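Local atomic coordinates of ribonuclease VapC (Haemophilus influenzae, PDB entry 6NKL), a protein that probably acts as the magnesium-dependent RNase toxin of a toxin-antitoxin system, a member of the PINc/VapC family. Residues D6-I11 / N97-I102; I39-L44 / L63-V68. All coordinates share one frame; numbering follows the deposited sequence.

Contact 1. Residues D6-I11 / N97-I102; sequences DTNIII and NNDLWI
I102 reaches across to D6 and T7 with two different methyl groups, and this is where the two segments come closest through their side chains. Its CG2 lies 4.1 Å from CB of D6, while CD1, at the end of the longer branch, comes within 3.5 Å of OG1 of T7. With CG1 beside its own backbone N and CG2 anti to it (chi1 -70°), I102 spreads the two branches so that each meets a separate neighbour; its side chain crosses that of T7 at about a right angle. The hydroxyl it touches is already engaged with T40 and E43. D6 is also the N-cap of helix 7-15: its OD1 accepts from N of I9 at 2.8 Å, which leaves OD2 to turn toward the other helix and to T115. Here the PIN fold brings the end of strand 2-5 and the start of helix 97-109 together, and D6 and D99 are predicted magnesium ligands. Two waters link these acids and N8 across the looser, polar side: one molecule donates to OD1 of D99 at 2.7 Å and, more weakly, to OD2 of D6, and a second links OD2 of D99 (2.6 Å) to OD1 of N8 (2.9 Å). The carboxylates themselves stay separate, with OD2 of D6 4.7 Å from OD1 of D99. From outside the two segments, a basic side chain of the chain of another protein forms a salt bridge with OD1 of D99.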
loop_
_atom_site.group_PDB
_atom_site.type_symbol
_atom_site.label_atom_id
_atom_site.label_comp_id
_atom_site.label_asym_id
_atom_site.label_seq_id
_atom_site.Cartn_x
_atom_site.Cartn_y
_atom_site.Cartn_z
ATOM N N ASP B 6 -1.318 -14.535 0.939
ATOM C CA ASP B 6 -2.056 -13.347 1.321
ATOM C C ASP B 6 -2.419 -13.428 2.810
ATOM O O ASP B 6 -2.159 -14.416 3.497
ATOM C CB ASP B 6 -3.266 -13.178 0.407
ATOM C CG ASP B 6 -4.522 -13.884 0.912
ATOM O OD1 ASP B 6 -4.414 -14.873 1.686
ATOM O OD2 ASP B 6 -5.641 -13.439 0.496
ATOM N N THR B 7 -3.052 -12.381 3.314
ATOM C CA THR B 7 -3.363 -12.309 4.741
ATOM C C THR B 7 -4.385 -13.363 5.156
ATOM O O THR B 7 -4.300 -13.905 6.258
ATOM C CB THR B 7 -3.882 -10.912 5.061
ATOM O OG1 THR B 7 -2.959 -9.938 4.556
ATOM C CG2 THR B 7 -4.087 -10.735 6.559
ATOM N N ASN B 8 -5.370 -13.656 4.297
ATOM C CA ASN B 8 -6.425 -14.608 4.663
ATOM C C ASN B 8 -5.889 -16.022 4.829
ATOM O O ASN B 8 -6.320 -16.739 5.733
ATOM C CB ASN B 8 -7.549 -14.629 3.621
ATOM C CG ASN B 8 -8.382 -13.363 3.625
ATOM O OD1 ASN B 8 -8.886 -12.947 2.596
ATOM N ND2 ASN B 8 -8.519 -12.741 4.779
ATOM N N ILE B 9 -4.966 -16.453 3.964
ATOM C CA ILE B 9 -4.452 -17.814 4.077
ATOM C C ILE B 9 -3.582 -17.950 5.313
ATOM O O ILE B 9 -3.539 -19.016 5.935
ATOM C CB ILE B 9 -3.691 -18.229 2.802
ATOM C CG1 ILE B 9 -3.439 -19.728 2.783
ATOM C CG2 ILE B 9 -2.331 -17.620 2.739
ATOM C CD1 ILE B 9 -4.659 -20.514 2.669
ATOM N N ILE B 10 -2.872 -16.889 5.697
ATOM C CA ILE B 10 -2.079 -16.941 6.923
ATOM C C ILE B 10 -2.973 -17.055 8.157
ATOM O O ILE B 10 -2.668 -17.803 9.090
ATOM C CB ILE B 10 -1.177 -15.709 7.001
ATOM C CG1 ILE B 10 -0.169 -15.799 5.854
ATOM C CG2 ILE B 10 -0.538 -15.602 8.378
ATOM C CD1 ILE B 10 0.855 -14.741 5.866
ATOM N N ILE B 11 -4.037 -16.266 8.211
ATOM C CA ILE B 11 -5.020 -16.379 9.284
ATOM C C ILE B 11 -5.590 -17.791 9.321
ATOM O O ILE B 11 -5.661 -18.432 10.375
ATOM C CB ILE B 11 -6.137 -15.348 9.072
ATOM C CG1 ILE B 11 -5.643 -13.940 9.355
ATOM C CG2 ILE B 11 -7.343 -15.671 9.925
ATOM C CD1 ILE B 11 -6.474 -12.912 8.654
ATOM N N ASN B 97 -9.055 -2.573 0.170
ATOM C CA ASN B 97 -7.895 -1.803 -0.280
ATOM C C ASN B 97 -6.610 -2.574 -0.054
ATOM O O ASN B 97 -5.746 -2.616 -0.938
ATOM C CB ASN B 97 -7.791 -0.436 0.394
ATOM C CG ASN B 97 -6.741 0.514 -0.330
ATOM O OD1 ASN B 97 -5.971 1.239 0.322
ATOM N ND2 ASN B 97 -6.710 0.469 -1.667
ATOM N N ASN B 98 -6.460 -3.197 1.114
ATOM C CA ASN B 98 -5.236 -3.942 1.381
ATOM C C ASN B 98 -5.166 -5.212 0.535
ATOM O O ASN B 98 -4.081 -5.598 0.091
ATOM C CB ASN B 98 -5.120 -4.272 2.864
ATOM C CG ASN B 98 -4.591 -3.090 3.675
ATOM O OD1 ASN B 98 -3.971 -2.181 3.121
ATOM N ND2 ASN B 98 -4.810 -3.111 4.981
ATOM N N ASP B 99 -6.309 -5.862 0.283
ATOM C CA ASP B 99 -6.317 -6.992 -0.641
ATOM C C ASP B 99 -5.887 -6.549 -2.029
ATOM O O ASP B 99 -5.174 -7.271 -2.733
ATOM C CB ASP B 99 -7.698 -7.623 -0.705
ATOM C CG ASP B 99 -7.973 -8.594 0.476
ATOM O OD1 ASP B 99 -6.999 -9.014 1.178
ATOM O OD2 ASP B 99 -9.174 -8.950 0.680
ATOM N N LEU B 100 -6.297 -5.350 -2.436
ATOM C CA LEU B 100 -5.921 -4.862 -3.756
ATOM C C LEU B 100 -4.430 -4.602 -3.840
ATOM O O LEU B 100 -3.789 -4.958 -4.832
ATOM C CB LEU B 100 -6.666 -3.583 -4.089
ATOM C CG LEU B 100 -6.400 -2.991 -5.465
ATOM C CD1 LEU B 100 -6.776 -3.996 -6.543
ATOM C CD2 LEU B 100 -7.213 -1.723 -5.616
ATOM N N TRP B 101 -3.861 -3.946 -2.825
ATOM C CA TRP B 101 -2.418 -3.738 -2.828
ATOM C C TRP B 101 -1.700 -5.079 -2.924
ATOM O O TRP B 101 -0.743 -5.215 -3.675
ATOM C CB TRP B 101 -1.982 -2.961 -1.583
ATOM C CG TRP B 101 -2.149 -1.489 -1.719
ATOM C CD1 TRP B 101 -3.059 -0.692 -1.072
ATOM C CD2 TRP B 101 -1.382 -0.620 -2.556
ATOM N NE1 TRP B 101 -2.893 0.617 -1.445
ATOM C CE2 TRP B 101 -1.874 0.687 -2.363
ATOM C CE3 TRP B 101 -0.333 -0.822 -3.458
ATOM C CZ2 TRP B 101 -1.350 1.773 -3.036
ATOM C CZ3 TRP B 101 0.182 0.252 -4.118
ATOM C CH2 TRP B 101 -0.325 1.539 -3.910
ATOM N N ILE B 102 -2.199 -6.098 -2.219
ATOM C CA ILE B 102 -1.550 -7.403 -2.203
ATOM C C ILE B 102 -1.605 -8.028 -3.589
ATOM O O ILE B 102 -0.581 -8.470 -4.133
ATOM C CB ILE B 102 -2.209 -8.291 -1.128
ATOM C CG1 ILE B 102 -1.867 -7.779 0.261
ATOM C CG2 ILE B 102 -1.738 -9.759 -1.194
ATOM C CD1 ILE B 102 -2.699 -8.439 1.354
HETATM O O HOH W 1 -5.776 -11.290 1.775
HETATM O O HOH W 2 -10.591 -10.689 2.049
#

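Contact 2. Residues I39-L44 / L63-V68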
loop_
_atom_site.group_PDB
_atom_site.type_symbol
_atom_site.label_atom_id
_atom_site.label_comp_id
_atom_site.label_asym_id
_atom_site.label_seq_id
_atom_site.Cartn_x
_atom_site.Cartn_y
_atom_site.Cartn_z
ATOM N N ILE B 39 2.240 -5.504 2.898
ATOM C CA ILE B 39 0.894 -5.239 3.384
ATOM C C ILE B 39 0.551 -6.215 4.480
ATOM O O ILE B 39 0.134 -5.831 5.578
ATOM C CB ILE B 39 -0.135 -5.341 2.241
ATOM C CG1 ILE B 39 0.174 -4.284 1.167
ATOM C CG2 ILE B 39 -1.539 -5.247 2.809
ATOM C CD1 ILE B 39 -0.198 -2.851 1.536
ATOM N N THR B 40 0.727 -7.499 4.185
ATOM C CA THR B 40 0.359 -8.555 5.111
ATOM C C THR B 40 1.210 -8.469 6.371
ATOM O O THR B 40 0.714 -8.657 7.487
ATOM C CB THR B 40 0.507 -9.924 4.421
ATOM O OG1 THR B 40 -0.443 -10.048 3.340
ATOM C CG2 THR B 40 0.283 -11.088 5.425
ATOM N N TYR B 41 2.491 -8.155 6.215
ATOM C CA TYR B 41 3.360 -8.034 7.379
ATOM C C TYR B 41 2.878 -6.906 8.286
ATOM O O TYR B 41 2.902 -7.019 9.511
ATOM C CB TYR B 41 4.790 -7.799 6.887
ATOM C CG TYR B 41 5.857 -7.582 7.927
ATOM C CD1 TYR B 41 6.062 -8.503 8.926
ATOM C CD2 TYR B 41 6.718 -6.473 7.857
ATOM C CE1 TYR B 41 7.058 -8.348 9.845
ATOM C CE2 TYR B 41 7.714 -6.284 8.796
ATOM C CZ TYR B 41 7.889 -7.250 9.786
ATOM O OH TYR B 41 8.868 -7.131 10.736
ATOM N N ALA B 42 2.425 -5.814 7.697
ATOM C CA ALA B 42 1.886 -4.716 8.489
ATOM C C ALA B 42 0.634 -5.163 9.242
ATOM O O ALA B 42 0.437 -4.798 10.407
ATOM C CB ALA B 42 1.613 -3.514 7.568
ATOM N N GLU B 43 -0.220 -5.968 8.608
ATOM C CA GLU B 43 -1.398 -6.476 9.321
ATOM C C GLU B 43 -0.980 -7.403 10.456
ATOM O O GLU B 43 -1.558 -7.358 11.556
ATOM C CB GLU B 43 -2.355 -7.194 8.355
ATOM C CG GLU B 43 -2.989 -6.254 7.299
ATOM C CD GLU B 43 -4.051 -6.935 6.451
ATOM O OE1 GLU B 43 -3.732 -7.363 5.319
ATOM O OE2 GLU B 43 -5.190 -7.079 6.944
ATOM N N LEU B 44 0.048 -8.218 10.231
ATOM C CA LEU B 44 0.587 -9.016 11.326
ATOM C C LEU B 44 1.038 -8.130 12.485
ATOM O O LEU B 44 0.701 -8.398 13.645
ATOM C CB LEU B 44 1.729 -9.888 10.830
ATOM C CG LEU B 44 1.315 -11.009 9.863
ATOM C CD1 LEU B 44 2.527 -11.826 9.468
ATOM C CD2 LEU B 44 0.259 -11.879 10.479
ATOM N N LEU B 63 9.618 -15.577 13.515
ATOM C CA LEU B 63 9.800 -16.939 13.031
ATOM C C LEU B 63 9.117 -17.126 11.674
ATOM O O LEU B 63 9.707 -17.648 10.721
ATOM C CB LEU B 63 9.251 -17.910 14.077
ATOM C CG LEU B 63 10.068 -17.993 15.383
ATOM C CD1 LEU B 63 9.338 -18.799 16.463
ATOM C CD2 LEU B 63 11.419 -18.613 15.130
ATOM N N LEU B 64 7.868 -16.689 11.567
ATOM C CA LEU B 64 7.149 -16.835 10.315
ATOM C C LEU B 64 7.908 -16.182 9.172
ATOM O O LEU B 64 8.161 -16.819 8.142
ATOM C CB LEU B 64 5.752 -16.242 10.454
ATOM C CG LEU B 64 4.922 -16.138 9.175
ATOM C CD1 LEU B 64 4.832 -17.487 8.460
ATOM C CD2 LEU B 64 3.555 -15.600 9.542
ATOM N N THR B 65 8.299 -14.907 9.337
ATOM C CA THR B 65 8.886 -14.174 8.215
ATOM C C THR B 65 10.312 -14.602 7.910
ATOM O O THR B 65 10.830 -14.249 6.849
ATOM C CB THR B 65 8.887 -12.660 8.453
ATOM O OG1 THR B 65 9.634 -12.367 9.625
ATOM C CG2 THR B 65 7.458 -12.097 8.585
ATOM N N GLU B 66 10.959 -15.354 8.798
ATOM C CA GLU B 66 12.276 -15.894 8.466
ATOM C C GLU B 66 12.179 -16.848 7.280
ATOM O O GLU B 66 13.061 -16.853 6.416
ATOM C CB GLU B 66 12.889 -16.608 9.692
ATOM C CG GLU B 66 14.415 -16.608 9.707
ATOM N N ARG B 67 11.090 -17.643 7.215
ATOM C CA ARG B 67 10.757 -18.559 6.119
ATOM C C ARG B 67 9.912 -17.919 5.031
ATOM O O ARG B 67 10.147 -18.152 3.839
ATOM C CB ARG B 67 9.959 -19.770 6.645
ATOM N N VAL B 68 8.899 -17.154 5.407
ATOM C CA VAL B 68 8.047 -16.479 4.434
ATOM C C VAL B 68 8.481 -15.012 4.417
ATOM O O VAL B 68 7.975 -14.198 5.190
ATOM C CB VAL B 68 6.578 -16.681 4.780
ATOM C CG1 VAL B 68 5.679 -16.090 3.726
ATOM C CG2 VAL B 68 6.300 -18.183 4.942
#
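Y41 and T65 meet at about a right angle, and so do L44 and L64; these two crossings make up the contact between helix 38-49 and helix 54-67. In the first, the methyl CG2 of T65 lies obliquely by the CD1-CE1 bond of the tyrosine ring, 3.9 Å from CD1 and 4.0 Å from CE1. The ring gets there because CG of Y41 is anti to the backbone N (chi1 177°), which extends the side chain toward the other helix although its first bond does not point that way. T65 is turned to suit: OG1 sits between its backbone N and carbonyl carbon (chi1 60°), bonding back to the carbonyl O of I61 in its own helix, and this rotation presents the methyl to Y41. The second crossing is purely aliphatic. Both leucines leave their backbones toward the opposite helix, and one terminal methyl from each, CD1 of L44 and CD2 of L64, come together at 3.9 Å. The backbones remain well separated, the nearest CA atoms being those of Y41 and T65 at 8.3 Å, so branches bridge the space instead of close-packed main chains. The two helices form the crossover between the adjacent parallel strands 33-37 and 69-71 of the PIN domain. Beneath, M36 of the first strand touches L44, L64 and T65, while V70 of the second touches Y41 and T65, which places both helices over one edge of the sheet. L44 and L64 each pack on an aromatic side chain of the chain of another protein. With no hydrogen bond or salt bridge between the two segments, the pairing depends on van der Waals contact and the burial of apolar surface.

How the contacts relate
Helix 38-49 ties the two contacts together. OG1 of T7, in contact 1, is a probable hydrogen-bond partner of both T40 and E43 on segment 39-44, while I39 and T40 also pack on I102. Contact 1 lies deep, about 5 Å from the centre of the chain, where methyl packing by I102 lies beside water-linked acids; contact 2 lies about 10 Å from it, is only partly buried, and is apolar across its interface. The centres of the two are about 12 Å apart. Both mainly join helices, and both adjoin the second subunit and the chain of another protein, where a basic side chain forms a salt bridge with D99 in contact 1, and one does with E43 beside contact 2.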